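Phosphodiesterase (Salpingoeca rosetta, PDB 7D7P) belongs to the phosphodiesterase family of the HD clan, an all-helical metalloprotein fold that holds a zinc and a magnesium ion. Local coordinates at residues Leu252-His257 against Lys321-Gln326; Gly236-Leu241 against Gln329-Leu334; Ala112-His117 against Asp260-Ile265; Gly314-Val319 against Ala343-Trp348; Ser227-Val232 against Arg248-Ala253. All coordinates share one frame; numbering follows the deposited sequence.

Contact 1: residues Leu252-His257 against Lys321-Gln326; sequences LAVLLH and KPWHQQ
The imidazole of His-257 turns its CD2 edge onto one face of the Trp-323 indole, making a T-shaped (edge-to-face) pair with the planes at 89° and the centroids of the imidazole and the indole six-membered ring 4.8 Å apart. CD2 of His-257 comes within 3.5 Å of CZ2 of Trp-323, over the face but shifted toward its rim. In the indole plane, at its edge, lie the carbonyl oxygen of Val-254 and CD2 of His-324. The side chain of Val-254 approaches the same ring aslant, its CG1 methyl 3.6 Å from CZ2 of Trp-323. Both aromatic residues hold CG anti to the backbone N (chi1 178° in His-257, 177° in Trp-323), which sends each ring out from its own helix. A tryptophan suits this place because its long, flat side chain can bridge helices whose nearest CA atoms, those of Val-254 and Trp-323, are 9.7 Å apart. The polar ends are satisfied by others: His-257 NE2 bonds to His-222 ND1, and Trp-323 NE1 to Thr-258 OG1. Those bonds probably fix how both rings are rotated, while the buried meeting itself rests on van der Waals packing, probably helped by the somewhat polarised C-H of His-257 CD2 pointing at the indole face.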
# COMPACT_ATOMS: atom_id res chain seq x y z
N LEU A 252 6.84 26.14 -0.50
CA LEU A 252 7.44 26.26 0.83
C LEU A 252 6.60 25.56 1.88
O LEU A 252 7.13 24.88 2.77
CB LEU A 252 7.64 27.73 1.19
CG LEU A 252 8.49 28.57 0.23
CD1 LEU A 252 8.62 30.00 0.73
CD2 LEU A 252 9.87 27.94 0.04
N ALA A 253 5.27 25.73 1.81
CA ALA A 253 4.39 25.02 2.73
C ALA A 253 4.49 23.51 2.54
O ALA A 253 4.46 22.75 3.52
CB ALA A 253 2.95 25.49 2.53
N VAL A 254 4.62 23.06 1.29
CA VAL A 254 4.78 21.63 1.03
C VAL A 254 6.08 21.12 1.62
O VAL A 254 6.12 20.02 2.20
CB VAL A 254 4.69 21.37 -0.49
CG1 VAL A 254 5.27 20.01 -0.84
CG2 VAL A 254 3.25 21.48 -0.97
N LEU A 255 7.16 21.90 1.52
CA LEU A 255 8.46 21.44 2.00
C LEU A 255 8.53 21.40 3.52
O LEU A 255 9.12 20.48 4.09
CB LEU A 255 9.57 22.32 1.42
CG LEU A 255 9.84 22.15 -0.07
CD1 LEU A 255 10.92 23.12 -0.54
CD2 LEU A 255 10.24 20.71 -0.39
N LEU A 256 7.94 22.40 4.20
CA LEU A 256 7.95 22.38 5.66
C LEU A 256 7.12 21.22 6.20
O LEU A 256 7.50 20.60 7.20
CB LEU A 256 7.44 23.71 6.22
CG LEU A 256 7.47 23.75 7.76
CD1 LEU A 256 8.90 23.64 8.28
CD2 LEU A 256 6.78 24.98 8.32
N HIS A 257 5.99 20.93 5.55
CA HIS A 257 5.21 19.76 5.94
C HIS A 257 6.01 18.48 5.73
O HIS A 257 5.93 17.55 6.54
CB HIS A 257 3.90 19.72 5.14
CG HIS A 257 3.05 18.52 5.43
ND1 HIS A 257 2.63 18.19 6.70
CD2 HIS A 257 2.54 17.57 4.61
CE1 HIS A 257 1.90 17.10 6.65
NE2 HIS A 257 1.83 16.70 5.39
N LYS A 321 4.14 7.63 1.85
CA LYS A 321 4.54 7.18 0.51
C LYS A 321 3.79 7.90 -0.60
O LYS A 321 4.45 8.36 -1.55
CB LYS A 321 4.38 5.66 0.41
CG LYS A 321 5.06 5.04 -0.80
CD LYS A 321 5.20 3.53 -0.62
CE LYS A 321 5.97 2.89 -1.76
NZ LYS A 321 6.33 1.48 -1.45
N PRO A 322 2.45 8.02 -0.58
CA PRO A 322 1.79 8.80 -1.64
C PRO A 322 2.22 10.25 -1.67
O PRO A 322 2.24 10.87 -2.74
CB PRO A 322 0.30 8.65 -1.32
CG PRO A 322 0.21 7.42 -0.48
CD PRO A 322 1.47 7.41 0.33
N TRP A 323 2.56 10.83 -0.51
CA TRP A 323 3.03 12.21 -0.48
C TRP A 323 4.36 12.34 -1.22
O TRP A 323 4.50 13.21 -2.09
CB TRP A 323 3.18 12.68 0.97
CG TRP A 323 3.74 14.06 1.12
CD1 TRP A 323 5.04 14.40 1.35
CD2 TRP A 323 3.01 15.30 1.05
NE1 TRP A 323 5.17 15.77 1.42
CE2 TRP A 323 3.94 16.34 1.24
CE3 TRP A 323 1.67 15.62 0.85
CZ2 TRP A 323 3.57 17.68 1.24
CZ3 TRP A 323 1.30 16.96 0.84
CH2 TRP A 323 2.25 17.97 1.03
N HIS A 324 5.33 11.49 -0.89
CA HIS A 324 6.66 11.60 -1.49
C HIS A 324 6.68 11.13 -2.94
O HIS A 324 7.58 11.54 -3.69
CB HIS A 324 7.67 10.81 -0.67
CG HIS A 324 8.18 11.55 0.53
ND1 HIS A 324 9.38 12.22 0.53
CD2 HIS A 324 7.64 11.73 1.76
CE1 HIS A 324 9.57 12.78 1.71
NE2 HIS A 324 8.53 12.50 2.48
N GLN A 325 5.72 10.30 -3.35
CA GLN A 325 5.61 9.96 -4.77
C GLN A 325 5.23 11.18 -5.59
O GLN A 325 5.75 11.39 -6.69
CB GLN A 325 4.59 8.84 -4.96
CG GLN A 325 5.12 7.46 -4.60
CD GLN A 325 4.05 6.38 -4.69
OE1 GLN A 325 2.89 6.62 -4.38
NE2 GLN A 325 4.45 5.19 -5.12
N GLN A 326 4.33 12.02 -5.07
CA GLN A 326 4.02 13.27 -5.75
C GLN A 326 5.16 14.28 -5.61
O GLN A 326 5.45 15.03 -6.55
CB GLN A 326 2.72 13.86 -5.20
CG GLN A 326 1.49 13.04 -5.56
CD GLN A 326 1.35 12.83 -7.05
OE1 GLN A 326 1.41 13.79 -7.83
NE2 GLN A 326 1.16 11.59 -7.46

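Contact 2: residues Gly236-Leu241 against Gln329-Leu334; sequences GGFINL and QAFPKL
Gly-237 leads the loop up to Phe-238, the residue that meets Ala-330 and Phe-331. The backbone angles of Gly-237 would jam a side chain against the preceding carbonyl oxygen, so glycine fits here, and the chain at this point runs near the end of helix 305-330. Phe-238 follows. Its backbone N gives a weak, long bond to a water, and that water donates to the carbonyl O of Ala-330 at 2.8 Å, a loose bridge between loop and helix end. The ring, with CG beside the backbone N (chi1 -65°), lays CE2 3.9 Å from the CB of Ala-330, a residue small enough to admit it. CD2 of Phe-238 lies 4.0 Å from CZ of Phe-331. The two phenyl planes are only 22° apart, yet the rings are slid so far past one another that they hardly overlap, with centroids 5.8 Å apart. Here the contact joins the loop between helices 222-234 and 245-260 to the C-terminal end of helix 305-330, at the surface of this all-helical fold: Phe-331 is where the chain leaves helical angles, and a short 3-10 turn follows, with Leu-334 N bonded to Phe-331 O. Farther along the loop, Leu-241 packs on Gln-247 of helix 245-260.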
# COMPACT_ATOMS: atom_id res chain seq x y z
N GLY A 236 2.47 18.99 -16.02
CA GLY A 236 3.87 19.07 -16.34
C GLY A 236 4.77 19.48 -15.19
O GLY A 236 5.98 19.21 -15.24
N GLY A 237 4.22 20.12 -14.17
CA GLY A 237 4.98 20.53 -13.00
C GLY A 237 4.94 22.03 -12.82
O GLY A 237 4.20 22.76 -13.48
N PHE A 238 5.77 22.50 -11.89
CA PHE A 238 5.83 23.93 -11.59
C PHE A 238 6.57 24.68 -12.69
O PHE A 238 7.62 24.24 -13.17
CB PHE A 238 6.52 24.15 -10.24
CG PHE A 238 5.76 23.58 -9.08
CD1 PHE A 238 4.64 24.23 -8.59
CD2 PHE A 238 6.18 22.41 -8.47
CE1 PHE A 238 3.94 23.71 -7.51
CE2 PHE A 238 5.48 21.89 -7.39
CZ PHE A 238 4.36 22.54 -6.91
N ILE A 239 6.01 25.82 -13.09
CA ILE A 239 6.54 26.62 -14.19
C ILE A 239 6.95 27.98 -13.63
O ILE A 239 6.09 28.78 -13.23
CB ILE A 239 5.52 26.78 -15.32
N ASN A 240 8.25 28.25 -13.63
CA ASN A 240 8.82 29.54 -13.23
C ASN A 240 8.33 29.96 -11.84
O ASN A 240 7.55 30.90 -11.68
CB ASN A 240 8.50 30.62 -14.27
CG ASN A 240 9.35 31.87 -14.09
OD1 ASN A 240 9.00 32.95 -14.57
ND2 ASN A 240 10.48 31.73 -13.40
N LEU A 241 8.83 29.23 -10.84
CA LEU A 241 8.46 29.53 -9.46
C LEU A 241 9.01 30.87 -8.99
O LEU A 241 8.43 31.48 -8.09
CB LEU A 241 8.95 28.41 -8.54
CG LEU A 241 8.14 27.11 -8.60
CD1 LEU A 241 8.88 25.97 -7.93
CD2 LEU A 241 6.77 27.32 -7.96
N GLN A 329 7.93 13.47 -8.01
CA GLN A 329 7.59 13.73 -9.40
C GLN A 329 7.75 15.21 -9.74
O GLN A 329 8.10 15.54 -10.89
CB GLN A 329 6.16 13.28 -9.69
CG GLN A 329 5.82 13.22 -11.17
CD GLN A 329 6.47 12.05 -11.88
OE1 GLN A 329 6.88 11.07 -11.25
NE2 GLN A 329 6.58 12.15 -13.20
N ALA A 330 7.52 16.10 -8.78
CA ALA A 330 7.74 17.52 -9.00
C ALA A 330 9.20 17.91 -8.78
O ALA A 330 9.67 18.89 -9.37
CB ALA A 330 6.83 18.35 -8.10
N PHE A 331 9.92 17.16 -7.94
CA PHE A 331 11.33 17.42 -7.68
C PHE A 331 12.07 16.09 -7.68
O PHE A 331 12.28 15.47 -6.62
CB PHE A 331 11.53 18.15 -6.35
CG PHE A 331 10.76 19.44 -6.25
CD1 PHE A 331 11.23 20.60 -6.84
CD2 PHE A 331 9.55 19.48 -5.56
CE1 PHE A 331 10.52 21.78 -6.74
CE2 PHE A 331 8.84 20.66 -5.47
CZ PHE A 331 9.32 21.81 -6.06
N PRO A 332 12.49 15.60 -8.85
CA PRO A 332 13.12 14.27 -8.92
C PRO A 332 14.41 14.15 -8.12
O PRO A 332 14.82 13.02 -7.83
CB PRO A 332 13.39 14.09 -10.43
CG PRO A 332 12.41 15.01 -11.09
CD PRO A 332 12.29 16.20 -10.18
N LYS A 333 15.05 15.26 -7.75
CA LYS A 333 16.25 15.18 -6.93
C LYS A 333 15.99 14.57 -5.56
O LYS A 333 16.93 14.12 -4.90
CB LYS A 333 16.86 16.58 -6.76
CG LYS A 333 18.32 16.56 -6.32
CD LYS A 333 18.87 17.97 -6.17
CE LYS A 333 18.71 18.75 -7.46
NZ LYS A 333 19.22 20.15 -7.32
N LEU A 334 14.73 14.53 -5.12
CA LEU A 334 14.37 14.02 -3.81
C LEU A 334 13.89 12.58 -3.84
O LEU A 334 13.43 12.07 -2.81
CB LEU A 334 13.31 14.91 -3.17
CG LEU A 334 13.68 16.37 -2.95
CD1 LEU A 334 12.49 17.14 -2.38
CD2 LEU A 334 14.89 16.49 -2.04
O HOH W 1 8.55 20.64 -11.26

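Contact 3: residues Ala112-His117 against Asp260-Ile265; sequences AVMVLH and DLHNPI. With ZN (zinc ion), chain G.
In the metal site of this HD-clan phosphodiesterase, the zinc ligand Asp-260 rests against Val-115, and its near neighbour His-262 packs on Met-114. OD1 of Asp-260 binds zinc at 2.3 Å, alongside His-111, His-146, Asp-147 and two waters. One of those waters also donates to the other carboxylate oxygen, OD2 of Asp-260, at 2.6 Å, so both oxygens are engaged, which probably limits rotation of the carboxylate. Val-115 supplies an inert wall behind this ligand: its CG2 methyl lies 3.9 Å from the CA of Asp-260, and it also abuts the edge of the His-262 ring near CD2. Met-114 takes one face of that ring. Its CB makes a CH-pi contact 4.0 Å from the centroid of His-262, and the chain then bends at chi2 and chi3 (-76° and -88°) to curl CE to within 3.7 Å of ND1 of His-262. A flexible thioether suits a place where the chain must follow a ring. His-262 NE2 bonds to ND1 of His-111, making His-262 a second-shell residue that probably helps orient this zinc ligand. Between Asp-260 and His-262, Leu-261 centres an inverse gamma turn, by which the chain leaves helix 245-260. Around this junction Val-115 of helix 109-126 packs on Ala-143 of helix 133-145, Met-114 on Trp-274 of helix 268-291, and Ile-265 on His-324 of helix 305-330.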
# COMPACT_ATOMS: atom_id res chain seq x y z
N ALA A 112 11.90 20.13 17.15
CA ALA A 112 12.02 21.40 16.45
C ALA A 112 13.34 21.50 15.69
O ALA A 112 13.37 21.95 14.54
CB ALA A 112 11.89 22.56 17.44
N VAL A 113 14.44 21.08 16.32
CA VAL A 113 15.74 21.13 15.65
C VAL A 113 15.77 20.16 14.47
O VAL A 113 16.35 20.45 13.42
CB VAL A 113 16.87 20.84 16.65
CG1 VAL A 113 18.23 20.87 15.96
CG2 VAL A 113 16.83 21.84 17.80
N MET A 114 15.13 18.99 14.63
CA MET A 114 15.03 18.04 13.53
C MET A 114 14.31 18.64 12.33
O MET A 114 14.71 18.43 11.18
CB MET A 114 14.30 16.77 14.00
CG MET A 114 15.14 15.84 14.84
SD MET A 114 16.31 14.91 13.85
CE MET A 114 15.33 13.49 13.37
N VAL A 115 13.24 19.40 12.57
CA VAL A 115 12.50 20.00 11.47
C VAL A 115 13.29 21.16 10.87
O VAL A 115 13.26 21.38 9.65
CB VAL A 115 11.10 20.43 11.94
CG1 VAL A 115 10.36 21.19 10.85
CG2 VAL A 115 10.31 19.21 12.37
N LEU A 116 14.01 21.91 11.71
CA LEU A 116 14.87 22.96 11.19
C LEU A 116 15.96 22.39 10.30
O LEU A 116 16.19 22.87 9.18
CB LEU A 116 15.48 23.76 12.34
CG LEU A 116 16.64 24.67 11.91
CD1 LEU A 116 16.14 25.80 11.02
CD2 LEU A 116 17.39 25.23 13.11
N HIS A 117 16.64 21.34 10.77
CA HIS A 117 17.74 20.76 10.00
C HIS A 117 17.23 20.11 8.72
O HIS A 117 17.87 20.23 7.66
CB HIS A 117 18.50 19.75 10.85
CG HIS A 117 19.72 19.20 10.18
ND1 HIS A 117 19.69 18.06 9.40
CD2 HIS A 117 21.00 19.63 10.16
CE1 HIS A 117 20.90 17.82 8.93
NE2 HIS A 117 21.72 18.75 9.38
N ASP A 260 8.40 18.21 8.60
CA ASP A 260 7.70 17.87 9.84
C ASP A 260 7.56 16.36 9.99
O ASP A 260 7.69 15.82 11.10
CB ASP A 260 6.33 18.54 9.87
CG ASP A 260 5.71 18.53 11.26
OD1 ASP A 260 6.44 18.27 12.24
OD2 ASP A 260 4.49 18.78 11.37
N LEU A 261 7.30 15.66 8.89
CA LEU A 261 7.17 14.20 8.90
C LEU A 261 8.52 13.54 8.61
O LEU A 261 8.69 12.82 7.62
CB LEU A 261 6.10 13.76 7.90
CG LEU A 261 4.73 14.42 8.02
CD1 LEU A 261 3.78 13.89 6.95
CD2 LEU A 261 4.14 14.20 9.41
N HIS A 262 9.48 13.80 9.49
CA HIS A 262 10.85 13.34 9.27
C HIS A 262 11.08 11.89 9.68
O HIS A 262 12.10 11.32 9.29
CB HIS A 262 11.84 14.25 10.02
CG HIS A 262 11.57 14.35 11.49
ND1 HIS A 262 11.79 13.31 12.37
CD2 HIS A 262 11.11 15.38 12.24
CE1 HIS A 262 11.47 13.69 13.59
NE2 HIS A 262 11.05 14.95 13.54
N ASN A 263 10.16 11.29 10.43
CA ASN A 263 10.39 9.93 10.93
C ASN A 263 10.64 8.91 9.82
O ASN A 263 11.65 8.19 9.91
CB ASN A 263 9.20 9.50 11.81
CG ASN A 263 9.29 10.06 13.21
OD1 ASN A 263 10.06 10.98 13.48
ND2 ASN A 263 8.50 9.50 14.12
N PRO A 264 9.81 8.78 8.78
CA PRO A 264 10.03 7.72 7.80
C PRO A 264 11.17 7.98 6.82
O PRO A 264 11.51 7.07 6.05
CB PRO A 264 8.69 7.64 7.05
CG PRO A 264 7.73 8.49 7.83
CD PRO A 264 8.58 9.53 8.48
N ILE A 265 11.77 9.16 6.81
CA ILE A 265 12.85 9.47 5.88
C ILE A 265 14.21 9.48 6.59
O ILE A 265 15.18 9.99 6.04
CB ILE A 265 12.60 10.78 5.13
CG1 ILE A 265 12.47 11.96 6.10
CG2 ILE A 265 11.35 10.67 4.26
CD1 ILE A 265 12.24 13.29 5.41
ZN ZN G . 5.99 19.02 14.32
O HOH W 2 3.77 19.87 13.59
O HOH W 3 4.77 17.03 14.72

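Contact 4: residues Gly314-Val319 against Ala343-Trp348; sequences GFINFV and ANLAEW
Ile-316 holds CG1 beside its backbone N and CG2 anti to it (chi1 -71°), which turns one branch to Leu-345 and the other to Trp-348. Leu-345 answers with CG anti to the backbone N (chi1 179°), reaching back across the gap. The two segments belong to helices 305-330 and 336-359, which follow one another in the chain as a splayed helical hairpin of this all-helical fold: the short axes run 139° apart in direction and approach to 10.3 Å. The CA atoms of Ile-316 and Leu-345 are the nearest pair, at 6.9 Å, and their side chains lie alongside one another, pointing in opposing directions. CG2 of Ile-316 touches CD1 of Leu-345 at 4.0 Å, while its extended CG1 arm brings CD1 to 4.0 Å from CD1 of Trp-348. A beta-branched residue suits the spot, because its two branches can serve two partners at once. The indole is held by others as well: NE1 of Trp-348 bonds to OD1 of Asn-271, and Phe-268 and the indole pair edge to face. Along helix 305-330 the turn at 316-319 is of the wider pi type. Ile-316 O probably accepts from the N of Lys-321, five residues on, and Pro-322, having no N-H, makes no bond to the turn before. At the outer margin the approach is merely van der Waals: OD1 of Asn-317, lying across the leucine, stands 3.4 Å from the CD2 methyl of Leu-345.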
# COMPACT_ATOMS: atom_id res chain seq x y z
N GLY A 314 0.67 1.41 8.17
CA GLY A 314 -0.46 2.13 7.62
C GLY A 314 -0.16 3.60 7.36
O GLY A 314 -0.58 4.15 6.34
N PHE A 315 0.58 4.24 8.26
CA PHE A 315 0.92 5.65 8.08
C PHE A 315 1.83 5.85 6.88
O PHE A 315 1.69 6.84 6.15
CB PHE A 315 1.57 6.19 9.36
CG PHE A 315 1.88 7.66 9.30
CD1 PHE A 315 0.87 8.59 9.15
CD2 PHE A 315 3.19 8.10 9.40
CE1 PHE A 315 1.16 9.95 9.11
CE2 PHE A 315 3.48 9.45 9.36
CZ PHE A 315 2.47 10.38 9.21
N ILE A 316 2.75 4.92 6.65
CA ILE A 316 3.65 5.04 5.51
C ILE A 316 2.92 4.71 4.21
O ILE A 316 3.09 5.40 3.20
CB ILE A 316 4.89 4.14 5.72
CG1 ILE A 316 5.79 4.72 6.81
CG2 ILE A 316 5.65 3.97 4.42
CD1 ILE A 316 6.87 3.77 7.28
N ASN A 317 2.09 3.67 4.22
CA ASN A 317 1.47 3.21 2.98
C ASN A 317 0.42 4.20 2.46
O ASN A 317 0.26 4.32 1.24
CB ASN A 317 0.83 1.84 3.18
CG ASN A 317 1.69 0.71 2.64
OD1 ASN A 317 2.60 0.95 1.84
ND2 ASN A 317 1.41 -0.51 3.06
N PHE A 318 -0.28 4.90 3.35
CA PHE A 318 -1.39 5.74 2.94
C PHE A 318 -1.13 7.23 3.08
O PHE A 318 -1.90 8.03 2.53
CB PHE A 318 -2.65 5.37 3.73
CG PHE A 318 -3.26 4.07 3.31
CD1 PHE A 318 -3.83 3.92 2.05
CD2 PHE A 318 -3.26 2.98 4.17
CE1 PHE A 318 -4.39 2.72 1.66
CE2 PHE A 318 -3.82 1.77 3.78
CZ PHE A 318 -4.39 1.65 2.53
N VAL A 319 -0.08 7.65 3.78
CA VAL A 319 0.16 9.07 3.99
C VAL A 319 1.53 9.48 3.47
O VAL A 319 1.64 10.38 2.63
CB VAL A 319 0.02 9.45 5.48
CG1 VAL A 319 0.31 10.93 5.68
CG2 VAL A 319 -1.37 9.10 5.99
N ALA A 343 12.76 1.09 2.64
CA ALA A 343 13.57 0.30 3.56
C ALA A 343 12.95 0.26 4.96
O ALA A 343 12.90 -0.79 5.60
CB ALA A 343 14.99 0.85 3.62
N ASN A 344 12.47 1.41 5.44
CA ASN A 344 11.79 1.44 6.73
C ASN A 344 10.48 0.67 6.68
O ASN A 344 10.14 -0.05 7.63
CB ASN A 344 11.55 2.88 7.17
CG ASN A 344 12.83 3.61 7.53
OD1 ASN A 344 13.80 3.00 7.99
ND2 ASN A 344 12.84 4.93 7.34
N LEU A 345 9.72 0.81 5.59
CA LEU A 345 8.48 0.07 5.45
C LEU A 345 8.73 -1.44 5.47
O LEU A 345 7.98 -2.19 6.11
CB LEU A 345 7.77 0.47 4.16
CG LEU A 345 6.45 -0.24 3.85
CD1 LEU A 345 5.44 -0.01 4.97
CD2 LEU A 345 5.89 0.23 2.52
N ALA A 346 9.78 -1.89 4.78
CA ALA A 346 10.11 -3.31 4.80
C ALA A 346 10.53 -3.77 6.19
O ALA A 346 10.27 -4.92 6.57
CB ALA A 346 11.23 -3.60 3.79
N GLU A 347 11.17 -2.89 6.97
CA GLU A 347 11.57 -3.26 8.32
C GLU A 347 10.36 -3.39 9.24
O GLU A 347 10.26 -4.36 10.01
CB GLU A 347 12.56 -2.24 8.87
CG GLU A 347 13.50 -2.79 9.93
CD GLU A 347 14.62 -3.62 9.33
OE1 GLU A 347 15.45 -3.04 8.59
OE2 GLU A 347 14.68 -4.83 9.60
N TRP A 348 9.43 -2.44 9.18
CA TRP A 348 8.24 -2.52 10.01
C TRP A 348 7.41 -3.75 9.67
O TRP A 348 6.82 -4.38 10.56
CB TRP A 348 7.40 -1.25 9.85
CG TRP A 348 8.00 -0.02 10.49
CD1 TRP A 348 8.42 1.11 9.86
CD2 TRP A 348 8.23 0.19 11.89
NE1 TRP A 348 8.90 2.02 10.77
CE2 TRP A 348 8.80 1.48 12.03
CE3 TRP A 348 8.02 -0.57 13.04
CZ2 TRP A 348 9.16 2.01 13.27
CZ3 TRP A 348 8.37 -0.04 14.27
CH2 TRP A 348 8.94 1.24 14.37

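Contact 5: residues Ser227-Val232 against Arg248-Ala253; sequences SKMEEV and RLFVLA
A single ring does nearly all the work on one side of this contact: Phe-250 reaches from helix 245-260 to two consecutive residues, Lys-228 and Met-229, of helix 222-234, and no hydrogen bond joins the segments. With CG anti to the backbone N (chi1 172°), the phenyl group stands away from its own helix and spans a separation of 9.1 Å between the nearest CA atoms, those of Met-229 and Val-251. Its far rim, CE1, CZ and CE2, is what touches. Met-229 comes at the edge of the ring, near its plane, with CG 3.7 Å from CZ of Phe-250. Its chain bends there, chi2 of -96° lying off a staggered value, and this brings SD to 3.9 Å from CE2 of Phe-250. The sulfur approaches obliquely: SD of Met-229 is 5.1 Å from the Phe-250 centroid, 68° off the normal. Lys-228 contributes only the apolar part of its chain. CB lies 3.8 Å from CZ of Phe-250 and CD lies 4.0 Å from CE1 of the same ring, after which the extended chain carries the ammonium group away from the contact. A lysine suits this outer margin, since its methylenes shelter the ring while its charge can stay at the surface; methionine, supple and polarisable, suits the more buried side, where it also packs on Leu-327 of helix 305-330. The result is a Met-aromatic contact joining two neighbouring helices of the all-helical phosphodiesterase fold.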
# COMPACT_ATOMS: atom_id res chain seq x y z
N SER A 227 -3.70 16.85 -3.17
CA SER A 227 -4.50 16.95 -4.39
C SER A 227 -3.96 18.03 -5.32
O SER A 227 -3.92 17.83 -6.54
CB SER A 227 -5.96 17.25 -4.04
OG SER A 227 -6.52 16.27 -3.18
N LYS A 228 -3.55 19.17 -4.77
CA LYS A 228 -3.03 20.24 -5.61
C LYS A 228 -1.69 19.86 -6.22
O LYS A 228 -1.40 20.22 -7.37
CB LYS A 228 -2.90 21.53 -4.79
CG LYS A 228 -4.23 22.04 -4.25
CD LYS A 228 -4.04 23.27 -3.36
CE LYS A 228 -5.36 23.73 -2.77
NZ LYS A 228 -5.18 24.91 -1.87
N MET A 229 -0.86 19.12 -5.48
CA MET A 229 0.39 18.62 -6.04
C MET A 229 0.13 17.64 -7.18
O MET A 229 0.87 17.61 -8.17
CB MET A 229 1.22 17.96 -4.94
CG MET A 229 1.80 18.94 -3.94
SD MET A 229 3.50 19.42 -4.33
CE MET A 229 4.36 17.90 -3.95
N GLU A 230 -0.92 16.82 -7.05
CA GLU A 230 -1.27 15.89 -8.12
C GLU A 230 -1.71 16.63 -9.38
O GLU A 230 -1.33 16.24 -10.49
CB GLU A 230 -2.36 14.93 -7.66
CG GLU A 230 -1.90 13.88 -6.67
CD GLU A 230 -2.94 12.81 -6.42
OE1 GLU A 230 -4.15 13.13 -6.51
OE2 GLU A 230 -2.56 11.66 -6.14
N GLU A 231 -2.51 17.69 -9.22
CA GLU A 231 -2.94 18.45 -10.38
C GLU A 231 -1.78 19.20 -11.03
O GLU A 231 -1.72 19.33 -12.25
CB GLU A 231 -4.06 19.42 -9.99
CG GLU A 231 -4.77 20.05 -11.18
CD GLU A 231 -5.79 21.09 -10.77
OE1 GLU A 231 -5.40 22.09 -10.13
OE2 GLU A 231 -6.99 20.92 -11.10
N VAL A 232 -0.85 19.71 -10.21
CA VAL A 232 0.32 20.38 -10.76
C VAL A 232 1.19 19.39 -11.53
O VAL A 232 1.72 19.71 -12.60
CB VAL A 232 1.11 21.07 -9.63
CG1 VAL A 232 2.49 21.50 -10.12
CG2 VAL A 232 0.34 22.27 -9.11
N ARG A 248 4.97 29.76 -5.28
CA ARG A 248 6.21 29.53 -4.54
C ARG A 248 5.92 29.34 -3.05
O ARG A 248 6.57 28.51 -2.39
CB ARG A 248 7.18 30.69 -4.75
CG ARG A 248 8.54 30.47 -4.11
CD ARG A 248 9.54 31.55 -4.53
NE ARG A 248 9.22 32.86 -3.97
CZ ARG A 248 8.74 33.88 -4.69
NH1 ARG A 248 8.52 33.73 -5.99
NH2 ARG A 248 8.47 35.04 -4.10
N LEU A 249 4.96 30.09 -2.50
CA LEU A 249 4.59 29.90 -1.10
C LEU A 249 3.98 28.52 -0.88
O LEU A 249 4.23 27.89 0.16
CB LEU A 249 3.61 31.00 -0.67
CG LEU A 249 3.12 30.91 0.78
CD1 LEU A 249 4.30 30.87 1.75
CD2 LEU A 249 2.19 32.07 1.11
N PHE A 250 3.19 28.03 -1.83
CA PHE A 250 2.65 26.68 -1.73
C PHE A 250 3.76 25.65 -1.63
O PHE A 250 3.68 24.71 -0.82
CB PHE A 250 1.75 26.39 -2.93
CG PHE A 250 1.29 24.96 -3.02
CD1 PHE A 250 0.25 24.50 -2.23
CD2 PHE A 250 1.90 24.07 -3.90
CE1 PHE A 250 -0.17 23.19 -2.31
CE2 PHE A 250 1.48 22.76 -3.98
CZ PHE A 250 0.44 22.32 -3.18
N VAL A 251 4.82 25.81 -2.42
CA VAL A 251 5.94 24.88 -2.39
C VAL A 251 6.65 24.93 -1.04
O VAL A 251 7.03 23.90 -0.48
CB VAL A 251 6.91 25.18 -3.56
CG1 VAL A 251 8.22 24.42 -3.38
CG2 VAL A 251 6.26 24.82 -4.88
N LEU A 252 6.84 26.14 -0.50
CA LEU A 252 7.44 26.26 0.83
C LEU A 252 6.60 25.56 1.88
O LEU A 252 7.13 24.88 2.77
CB LEU A 252 7.64 27.73 1.19
CG LEU A 252 8.49 28.57 0.23
CD1 LEU A 252 8.62 30.00 0.73
CD2 LEU A 252 9.87 27.94 0.04
N ALA A 253 5.27 25.73 1.81
CA ALA A 253 4.39 25.02 2.73
C ALA A 253 4.49 23.51 2.54
O ALA A 253 4.46 22.75 3.52
CB ALA A 253 2.95 25.49 2.53

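Overall arrangement
All five contacts form one connected network: contact 2 touches contact 5, contact 5 touches contact 1, and contacts 1, 3 and 4 touch one another. Helix 245-260 serves contacts 1 and 5, whose centres are 9 Å apart; its last residue, Asp-260, opens the second segment of contact 3. Helix 305-330 runs through contacts 4 and 1 and ends in contact 2. Contact 3 lies nearest the chain's centre, about 5 Å from it, contact 2 farthest, about 21 Å. Along the chain contact 3 opens first and spans contact 5; contacts 1 and 2 close on helix 305-330 and the turn after it, and contact 4 closes last. Pro-264 O probably accepts from Asn-344 ND2, tying the loop after the zinc ligand Asp-260 to helix 336-359.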